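PDB 4YHC: sterol regulatory element-binding protein cleavage-activating protein from Schizosaccharomyces pombe, which escorts the transcription factor precursor Sre1 for proteolytic processing when sterol or oxygen is low, the chain here being its WD40 domain. Local coordinates for residues F282-I287 / I313-W318; S183-R188 / M232-F237. The protein carries 9 engineered substitutions. All coordinates share one frame; numbering follows the deposited sequence.

Contact 1 of 2, residues F282-I287 / I313-W318; sequences FRVSSI and IILNKW
Phe282 and Val284 are joined to the strand 311-317 by four backbone hydrogen bonds, and the pairing contains a classic beta bulge. It pairs strands 281-292 and 311-317 in the sheet that follows the four-stranded sheet 226-259 of the WD40 domain. Phe282 N donates to Asn316 O at 2.9 Å. Leu315 N donates to Phe282 O, so Leu315 and Asn316 together face the single residue Phe282. Beyond the bulge the antiparallel ladder is regular. Arg283 and Ile314 form a non-hydrogen-bonded pair, and Val284 and Ile313 a hydrogen-bonded pair. Ile313 N reaches Val284 O at 2.8 Å, and Val284 N returns a bond to Ile313 O with an N-H...O angle of 171°. The CA of Arg283 makes a further CA-H...O contact to Ile313 O.

The guanidinium of Arg283 turns to Gln281, Asp329 and Asp331. CG of Arg283 lies 4.2 Å from CG1 of Ile314, on one face of the sheet. On the other face are Phe282, Val284, Ile313 and Asn316. CG2 of Val284 meets CG of Leu315 at 3.9 Å, and these two side chains cross at about a right angle. CG of Phe282 is anti to the backbone N (chi1 -168°), and the ring it carries approaches Leu315 obliquely, CD1 lying 4.2 Å from CB of Leu315. Past Ser285 the chain turns and brings CD1 of Ile287 against CD2 of Leu315, at 3.4 Å, tighter than usual van der Waals contact.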
ATOM      1  N   PHE A 282     -18.630   7.806   6.877  1.00 18.95           N
ATOM      2  CA  PHE A 282     -17.666   6.758   6.616  1.00 18.45           C
ATOM      3  C   PHE A 282     -17.343   6.063   7.923  1.00 21.93           C
ATOM      4  O   PHE A 282     -16.694   6.640   8.851  1.00 17.86           O
ATOM      5  CB  PHE A 282     -16.470   7.304   5.900  1.00 17.16           C
ATOM      6  CG  PHE A 282     -15.565   6.230   5.348  1.00 19.56           C
ATOM      7  CD1 PHE A 282     -14.716   5.557   6.159  1.00 19.46           C
ATOM      8  CD2 PHE A 282     -15.570   5.946   3.996  1.00 19.73           C
ATOM      9  CE1 PHE A 282     -13.922   4.529   5.668  1.00 20.35           C
ATOM     10  CE2 PHE A 282     -14.782   4.915   3.470  1.00 21.28           C
ATOM     11  CZ  PHE A 282     -13.981   4.195   4.331  1.00 22.98           C
ATOM     12  N   ARG A 283     -17.782   4.830   8.047  1.00 17.26           N
ATOM     13  CA  ARG A 283     -17.635   4.098   9.305  1.00 20.50           C
ATOM     14  C   ARG A 283     -16.641   2.960   9.170  1.00 22.37           C
ATOM     15  O   ARG A 283     -16.546   2.365   8.093  1.00 18.49           O
ATOM     16  CB  ARG A 283     -18.939   3.542   9.804  1.00 18.59           C
ATOM     17  CG  ARG A 283     -20.072   4.551  10.010  1.00 19.72           C
ATOM     18  CD  ARG A 283     -21.324   3.769  10.382  1.00 18.73           C
ATOM     19  NE  ARG A 283     -22.470   4.661  10.631  1.00 22.22           N
ATOM     20  CZ  ARG A 283     -23.745   4.221  10.748  1.00 27.31           C
ATOM     21  NH1 ARG A 283     -24.026   2.924  10.744  1.00 19.28           N
ATOM     22  NH2 ARG A 283     -24.712   5.083  10.993  1.00 26.38           N
ATOM     23  N   VAL A 284     -15.849   2.749  10.227  1.00 18.06           N
ATOM     24  CA  VAL A 284     -14.912   1.636  10.347  1.00 16.25           C
ATOM     25  C   VAL A 284     -15.005   0.987  11.687  1.00 18.83           C
ATOM     26  O   VAL A 284     -15.432   1.618  12.668  1.00 16.40           O
ATOM     27  CB  VAL A 284     -13.430   2.103  10.093  1.00 18.25           C
ATOM     28  CG1 VAL A 284     -13.350   2.783   8.754  1.00 15.96           C
ATOM     29  CG2 VAL A 284     -12.925   3.020  11.221  1.00 17.59           C
ATOM     30  N   SER A 285     -14.640  -0.285  11.769  1.00 18.45           N
ATOM     31  CA  SER A 285     -14.668  -0.963  13.039  1.00 20.25           C
ATOM     32  C   SER A 285     -13.367  -0.726  13.838  1.00 25.04           C
ATOM     33  O   SER A 285     -13.380  -0.929  15.050  1.00 20.44           O
ATOM     34  CB  SER A 285     -14.797  -2.480  12.868  1.00 18.24           C
ATOM     35  OG  SER A 285     -16.023  -2.833  12.251  1.00 27.88           O
ATOM     36  N   SER A 286     -12.290  -0.330  13.165  1.00 15.63           N
ATOM     37  CA  SER A 286     -10.924  -0.185  13.797  1.00 18.29           C
ATOM     38  C   SER A 286      -9.980   0.572  12.923  1.00 20.21           C
ATOM     39  O   SER A 286     -10.246   0.693  11.708  1.00 16.06           O
ATOM     40  CB  SER A 286     -10.264  -1.490  14.198  1.00 17.98           C
ATOM     41  OG  SER A 286      -9.931  -2.335  13.104  1.00 21.76           O
ATOM     42  N   ILE A 287      -8.926   1.146  13.530  1.00 15.21           N
ATOM     43  CA  ILE A 287      -7.892   1.839  12.764  1.00 15.11           C
ATOM     44  C   ILE A 287      -6.584   1.276  13.267  1.00 18.39           C
ATOM     45  O   ILE A 287      -6.403   1.147  14.504  1.00 18.27           O
ATOM     46  CB  ILE A 287      -7.904   3.340  13.052  1.00 16.33           C
ATOM     47  CG1 ILE A 287      -9.299   3.904  12.942  1.00 31.83           C
ATOM     48  CG2 ILE A 287      -6.921   4.088  12.137  1.00 18.73           C
ATOM     49  CD1 ILE A 287      -9.397   5.376  13.339  1.00 37.10           C
ATOM     50  N   ILE A 313     -16.459   3.373  14.529  1.00 18.88           N
ATOM     51  CA  ILE A 313     -15.941   4.706  14.606  1.00 16.89           C
ATOM     52  C   ILE A 313     -16.355   5.372  13.377  1.00 21.09           C
ATOM     53  O   ILE A 313     -16.200   4.775  12.262  1.00 22.36           O
ATOM     54  CB  ILE A 313     -14.401   4.541  14.592  1.00 29.03           C
ATOM     55  CG1 ILE A 313     -13.953   3.744  15.806  1.00 31.67           C
ATOM     56  CG2 ILE A 313     -13.640   5.828  14.464  1.00 26.29           C
ATOM     57  CD1 ILE A 313     -12.588   3.080  15.603  1.00 33.21           C
ATOM     58  N   ILE A 314     -16.795   6.623  13.489  1.00 17.32           N
ATOM     59  CA  ILE A 314     -17.053   7.433  12.359  1.00 20.33           C
ATOM     60  C   ILE A 314     -15.792   8.208  12.046  1.00 28.99           C
ATOM     61  O   ILE A 314     -15.466   9.120  12.795  1.00 19.92           O
ATOM     62  CB  ILE A 314     -18.218   8.424  12.632  1.00 25.32           C
ATOM     63  CG1 ILE A 314     -19.525   7.685  12.804  1.00 21.39           C
ATOM     64  CG2 ILE A 314     -18.317   9.480  11.547  1.00 22.04           C
ATOM     65  CD1 ILE A 314     -20.592   8.527  13.501  1.00 32.93           C
ATOM     66  N   LEU A 315     -15.105   7.848  10.925  1.00 24.24           N
ATOM     67  CA  LEU A 315     -13.898   8.494  10.474  1.00 22.51           C
ATOM     68  C   LEU A 315     -14.123   9.760   9.748  1.00 23.19           C
ATOM     69  O   LEU A 315     -13.279  10.610   9.768  1.00 24.82           O
ATOM     70  CB  LEU A 315     -13.109   7.631   9.467  1.00 26.71           C
ATOM     71  CG  LEU A 315     -12.092   6.594   9.863  1.00 32.60           C
ATOM     72  CD1 LEU A 315     -11.290   6.202   8.592  1.00 35.49           C
ATOM     73  CD2 LEU A 315     -11.236   7.079  11.024  1.00 27.97           C
ATOM     74  N   ASN A 316     -15.198   9.891   8.997  1.00 17.24           N
ATOM     75  CA  ASN A 316     -15.405  11.117   8.296  1.00 19.78           C
ATOM     76  C   ASN A 316     -16.895  11.214   7.893  1.00 23.32           C
ATOM     77  O   ASN A 316     -17.622  10.235   8.023  1.00 19.70           O
ATOM     78  CB  ASN A 316     -14.486  11.231   7.070  1.00 21.71           C
ATOM     79  CG  ASN A 316     -14.386  12.632   6.539  1.00 26.58           C
ATOM     80  OD1 ASN A 316     -14.873  13.596   7.174  1.00 20.88           O
ATOM     81  ND2 ASN A 316     -13.757  12.782   5.362  1.00 17.32           N
ATOM     82  N   LYS A 317     -17.332  12.401   7.509  1.00 18.25           N
ATOM     83  CA  LYS A 317     -18.740  12.581   7.129  1.00 20.20           C
ATOM     84  C   LYS A 317     -18.753  13.413   5.890  1.00 24.85           C
ATOM     85  O   LYS A 317     -17.944  14.314   5.771  1.00 26.80           O
ATOM     86  CB  LYS A 317     -19.581  13.261   8.236  1.00 21.08           C
ATOM     87  CG  LYS A 317     -19.655  12.486   9.529  1.00 23.30           C
ATOM     88  CD  LYS A 317     -20.856  12.795  10.390  1.00 37.21           C
ATOM     89  CE  LYS A 317     -20.652  14.026  11.232  1.00 52.28           C
ATOM     90  NZ  LYS A 317     -21.958  14.562  11.772  1.00 65.98           N
ATOM     91  N   TRP A 318     -19.710  13.134   5.003  1.00 19.12           N
ATOM     92  CA  TRP A 318     -19.909  13.882   3.812  1.00 19.34           C
ATOM     93  C   TRP A 318     -20.138  15.382   4.115  1.00 28.53           C
ATOM     94  O   TRP A 318     -19.541  16.271   3.462  1.00 24.78           O
ATOM     95  CB  TRP A 318     -21.127  13.291   3.073  1.00 22.29           C
ATOM     96  CG  TRP A 318     -21.217  13.723   1.656  1.00 24.17           C
ATOM     97  CD1 TRP A 318     -21.953  14.775   1.156  1.00 27.84           C
ATOM     98  CD2 TRP A 318     -20.528  13.157   0.540  1.00 26.47           C
ATOM     99  NE1 TRP A 318     -21.786  14.854  -0.174  1.00 23.79           N
ATOM    100  CE2 TRP A 318     -20.899  13.905  -0.592  1.00 29.08           C
ATOM    101  CE3 TRP A 318     -19.604  12.107   0.385  1.00 24.96           C
ATOM    102  CZ2 TRP A 318     -20.371  13.649  -1.864  1.00 24.55           C
ATOM    103  CZ3 TRP A 318     -19.114  11.829  -0.864  1.00 26.26           C
ATOM    104  CH2 TRP A 318     -19.493  12.595  -1.982  1.00 21.03           C
TER

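Contact 2 of 2, residues S183-R188 / M232-F237; sequences SPTANR and MADILF
Ser183 and Asp234 meet where the turn 183-186 comes up against residues 232-234, the CA atoms of Ser183 and Met232 lying 5.1 Å apart. Asp234 has phi 58° and psi 51°; Asp234 and Ile235 both face Ile230, a G1 beta bulge. The main side-chain contact is a salt bridge. Arg188 grips the carboxylate of Asp234 side-on with two nitrogens. Its chain is extended from CG to NE, which carries NE to OD1. NE donates to the syn lone pair of OD1 at 2.9 Å, and NH1 donates to OD2 at 2.7 Å. The two flat groups are nearly coplanar, 24° apart. CB of Ala186 lies above one face of the guanidinium, offset toward the rim.

OD2 has further partners. Water 1 donates to it at 2.7 Å and also bonds to OG1 of Thr185. OG of Ser183 makes at most a weak hydrogen bond to OD2, at 3.0 Å. The same OG accepts from the backbone N atoms of Thr185 and Ala186, which ties the turn together. Beside this cluster, CG of Pro184 packs on Met232 O at 3.6 Å.

NH2 of Arg188 bonds to a citric acid molecule, probably from the crystallisation liquor, and weakly to Ser202. The contact joins two successive four-stranded sheets, 175-212 and 226-259, as neighbouring blades of a WD40 beta-propeller. Ser183 forms an ST turn and ST motif at the hairpin between strands 175-182 and 187-193.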
ATOM      1  N   SER A 183     -10.748  10.222  -4.632  1.00 18.24           N
ATOM      2  CA  SER A 183     -11.766  10.247  -3.603  1.00 20.25           C
ATOM      3  C   SER A 183     -13.147  10.277  -4.279  1.00 23.42           C
ATOM      4  O   SER A 183     -13.194  10.478  -5.455  1.00 24.50           O
ATOM      5  CB  SER A 183     -11.562  11.464  -2.720  1.00 17.72           C
ATOM      6  OG  SER A 183     -12.467  12.523  -3.040  1.00 22.76           O
ATOM      7  N   PRO A 184     -14.256  10.145  -3.516  1.00 25.05           N
ATOM      8  CA  PRO A 184     -15.573  10.303  -4.178  1.00 24.47           C
ATOM      9  C   PRO A 184     -15.862  11.732  -4.671  1.00 31.63           C
ATOM     10  O   PRO A 184     -16.682  11.932  -5.559  1.00 37.11           O
ATOM     11  CB  PRO A 184     -16.547   9.863  -3.096  1.00 23.07           C
ATOM     12  CG  PRO A 184     -15.757   8.947  -2.209  1.00 27.14           C
ATOM     13  CD  PRO A 184     -14.432   9.687  -2.131  1.00 21.70           C
ATOM     14  N   THR A 185     -15.119  12.714  -4.184  1.00 26.94           N
ATOM     15  CA  THR A 185     -15.373  14.112  -4.513  1.00 28.33           C
ATOM     16  C   THR A 185     -14.410  14.564  -5.595  1.00 31.44           C
ATOM     17  O   THR A 185     -14.794  15.313  -6.484  1.00 33.30           O
ATOM     18  CB  THR A 185     -15.334  14.966  -3.227  1.00 27.34           C
ATOM     19  OG1 THR A 185     -16.448  14.598  -2.394  1.00 29.00           O
ATOM     20  CG2 THR A 185     -15.398  16.461  -3.518  1.00 27.51           C
ATOM     21  N   ALA A 186     -13.166  14.120  -5.545  1.00 25.13           N
ATOM     22  CA  ALA A 186     -12.146  14.619  -6.487  1.00 22.08           C
ATOM     23  C   ALA A 186     -10.922  13.724  -6.566  1.00 24.38           C
ATOM     24  O   ALA A 186     -10.678  12.894  -5.666  1.00 24.61           O
ATOM     25  CB  ALA A 186     -11.723  16.009  -6.095  1.00 20.14           C
ATOM     26  N   ASN A 187     -10.178  13.842  -7.668  1.00 18.21           N
ATOM     27  CA  ASN A 187      -8.828  13.327  -7.746  1.00 21.93           C
ATOM     28  C   ASN A 187      -7.891  14.305  -7.116  1.00 24.16           C
ATOM     29  O   ASN A 187      -7.999  15.477  -7.353  1.00 26.77           O
ATOM     30  CB  ASN A 187      -8.432  13.080  -9.175  1.00 24.05           C
ATOM     31  CG  ASN A 187      -9.184  11.922  -9.779  1.00 31.65           C
ATOM     32  OD1 ASN A 187      -9.775  11.105  -9.053  1.00 29.35           O
ATOM     33  ND2 ASN A 187      -9.039  11.751 -11.106  1.00 24.85           N
ATOM     34  N   ARG A 188      -7.020  13.818  -6.245  1.00 21.33           N
ATOM     35  CA  ARG A 188      -6.119  14.682  -5.497  1.00 19.21           C
ATOM     36  C   ARG A 188      -4.732  14.124  -5.495  1.00 22.46           C
ATOM     37  O   ARG A 188      -4.552  12.915  -5.529  1.00 19.46           O
ATOM     38  CB  ARG A 188      -6.602  14.813  -4.079  1.00 24.72           C
ATOM     39  CG  ARG A 188      -8.020  15.236  -3.892  1.00 16.68           C
ATOM     40  CD  ARG A 188      -8.278  15.603  -2.434  1.00 20.05           C
ATOM     41  NE  ARG A 188      -9.693  15.495  -2.035  1.00 19.18           N
ATOM     42  CZ  ARG A 188     -10.627  16.452  -2.202  1.00 28.26           C
ATOM     43  NH1 ARG A 188     -11.889  16.250  -1.848  1.00 24.10           N
ATOM     44  NH2 ARG A 188     -10.320  17.583  -2.771  1.00 23.85           N
ATOM     45  N   MET A 232     -11.001   6.525  -0.196  1.00 17.69           N
ATOM     46  CA  MET A 232     -12.487   6.475  -0.237  1.00 25.48           C
ATOM     47  C   MET A 232     -13.182   7.280   0.881  1.00 24.49           C
ATOM     48  O   MET A 232     -14.379   7.539   0.767  1.00 18.82           O
ATOM     49  CB  MET A 232     -13.016   5.021  -0.159  1.00 22.79           C
ATOM     50  CG  MET A 232     -12.418   4.176   0.933  1.00 32.35           C
ATOM     51  SD  MET A 232     -13.085   2.466   0.985  1.00 76.90           S
ATOM     52  CE  MET A 232     -13.533   2.208  -0.736  1.00 42.05           C
ATOM     53  N   ALA A 233     -12.442   7.590   1.962  1.00 17.44           N
ATOM     54  CA  ALA A 233     -12.937   8.379   3.085  1.00 17.95           C
ATOM     55  C   ALA A 233     -12.621   9.850   2.869  1.00 20.56           C
ATOM     56  O   ALA A 233     -13.062  10.686   3.628  1.00 23.33           O
ATOM     57  CB  ALA A 233     -12.308   7.847   4.404  1.00 18.90           C
ATOM     58  N   ASP A 234     -11.790  10.160   1.867  1.00 17.98           N
ATOM     59  CA  ASP A 234     -11.262  11.500   1.580  1.00 22.92           C
ATOM     60  C   ASP A 234     -10.478  12.054   2.858  1.00 17.48           C
ATOM     61  O   ASP A 234     -10.673  13.168   3.317  1.00 19.72           O
ATOM     62  CB  ASP A 234     -12.345  12.467   1.128  1.00 20.91           C
ATOM     63  CG  ASP A 234     -11.867  13.427   0.084  1.00 23.78           C
ATOM     64  OD1 ASP A 234     -10.661  13.465  -0.214  1.00 20.78           O
ATOM     65  OD2 ASP A 234     -12.733  14.087  -0.528  1.00 24.22           O
ATOM     66  N   ILE A 235      -9.589  11.234   3.356  1.00 16.18           N
ATOM     67  CA  ILE A 235      -8.840  11.538   4.546  1.00 17.87           C
ATOM     68  C   ILE A 235      -7.360  11.440   4.244  1.00 20.63           C
ATOM     69  O   ILE A 235      -6.947  10.497   3.558  1.00 20.46           O
ATOM     70  CB  ILE A 235      -9.130  10.527   5.641  1.00 20.18           C
ATOM     71  CG1 ILE A 235     -10.503  10.857   6.230  1.00 26.87           C
ATOM     72  CG2 ILE A 235      -8.116  10.644   6.778  1.00 19.05           C
ATOM     73  CD1 ILE A 235     -11.000   9.774   7.115  1.00 33.12           C
ATOM     74  N   LEU A 236      -6.607  12.391   4.784  1.00 16.01           N
ATOM     75  CA  LEU A 236      -5.166  12.353   4.808  1.00 18.88           C
ATOM     76  C   LEU A 236      -4.654  12.343   6.232  1.00 21.09           C
ATOM     77  O   LEU A 236      -5.165  13.138   7.092  1.00 18.48           O
ATOM     78  CB  LEU A 236      -4.636  13.599   4.118  1.00 18.18           C
ATOM     79  CG  LEU A 236      -3.119  13.676   4.005  1.00 25.99           C
ATOM     80  CD1 LEU A 236      -2.651  14.162   2.675  1.00 25.77           C
ATOM     81  CD2 LEU A 236      -2.535  14.608   5.064  1.00 27.20           C
ATOM     82  N   PHE A 237      -3.669  11.471   6.494  1.00 16.83           N
ATOM     83  CA  PHE A 237      -3.032  11.371   7.818  1.00 19.14           C
ATOM     84  C   PHE A 237      -1.665  12.081   7.657  1.00 24.59           C
ATOM     85  O   PHE A 237      -0.905  11.777   6.724  1.00 21.70           O
ATOM     86  CB  PHE A 237      -2.840   9.934   8.279  1.00 15.50           C
ATOM     87  CG  PHE A 237      -4.103   9.214   8.612  1.00 22.90           C
ATOM     88  CD1 PHE A 237      -4.886   8.650   7.618  1.00 20.72           C
ATOM     89  CD2 PHE A 237      -4.512   9.075   9.916  1.00 15.52           C
ATOM     90  CE1 PHE A 237      -6.060   8.012   7.933  1.00 16.89           C
ATOM     91  CE2 PHE A 237      -5.653   8.457  10.216  1.00 18.98           C
ATOM     92  CZ  PHE A 237      -6.415   7.891   9.242  1.00 17.81           C
TER
HETATM   93  O   HOH W   1     -15.204  13.033  -0.636  1.00 21.41           O

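Contact 2 joins two successive blades of the propeller, and contact 1 is a strand pairing within the sheet that follows. Their centres are 13 Å apart, on the same side of the chain's centre, and they touch directly. Asn316 ND2 lies 2.8 Å from Ala233 O, a probable hydrogen bond. CE2 of Phe282 packs 3.5 Å from CG of Met232, and Leu315 O lies 3.6 Å from CD1 of Ile235. CH2 of Trp318 also reaches OG1 of Thr185 at 3.7 Å. Segment 232-237 therefore has 183-188 and the paired strands of contact 1 as neighbours. The bound citric acid touches contact 2 at Arg188.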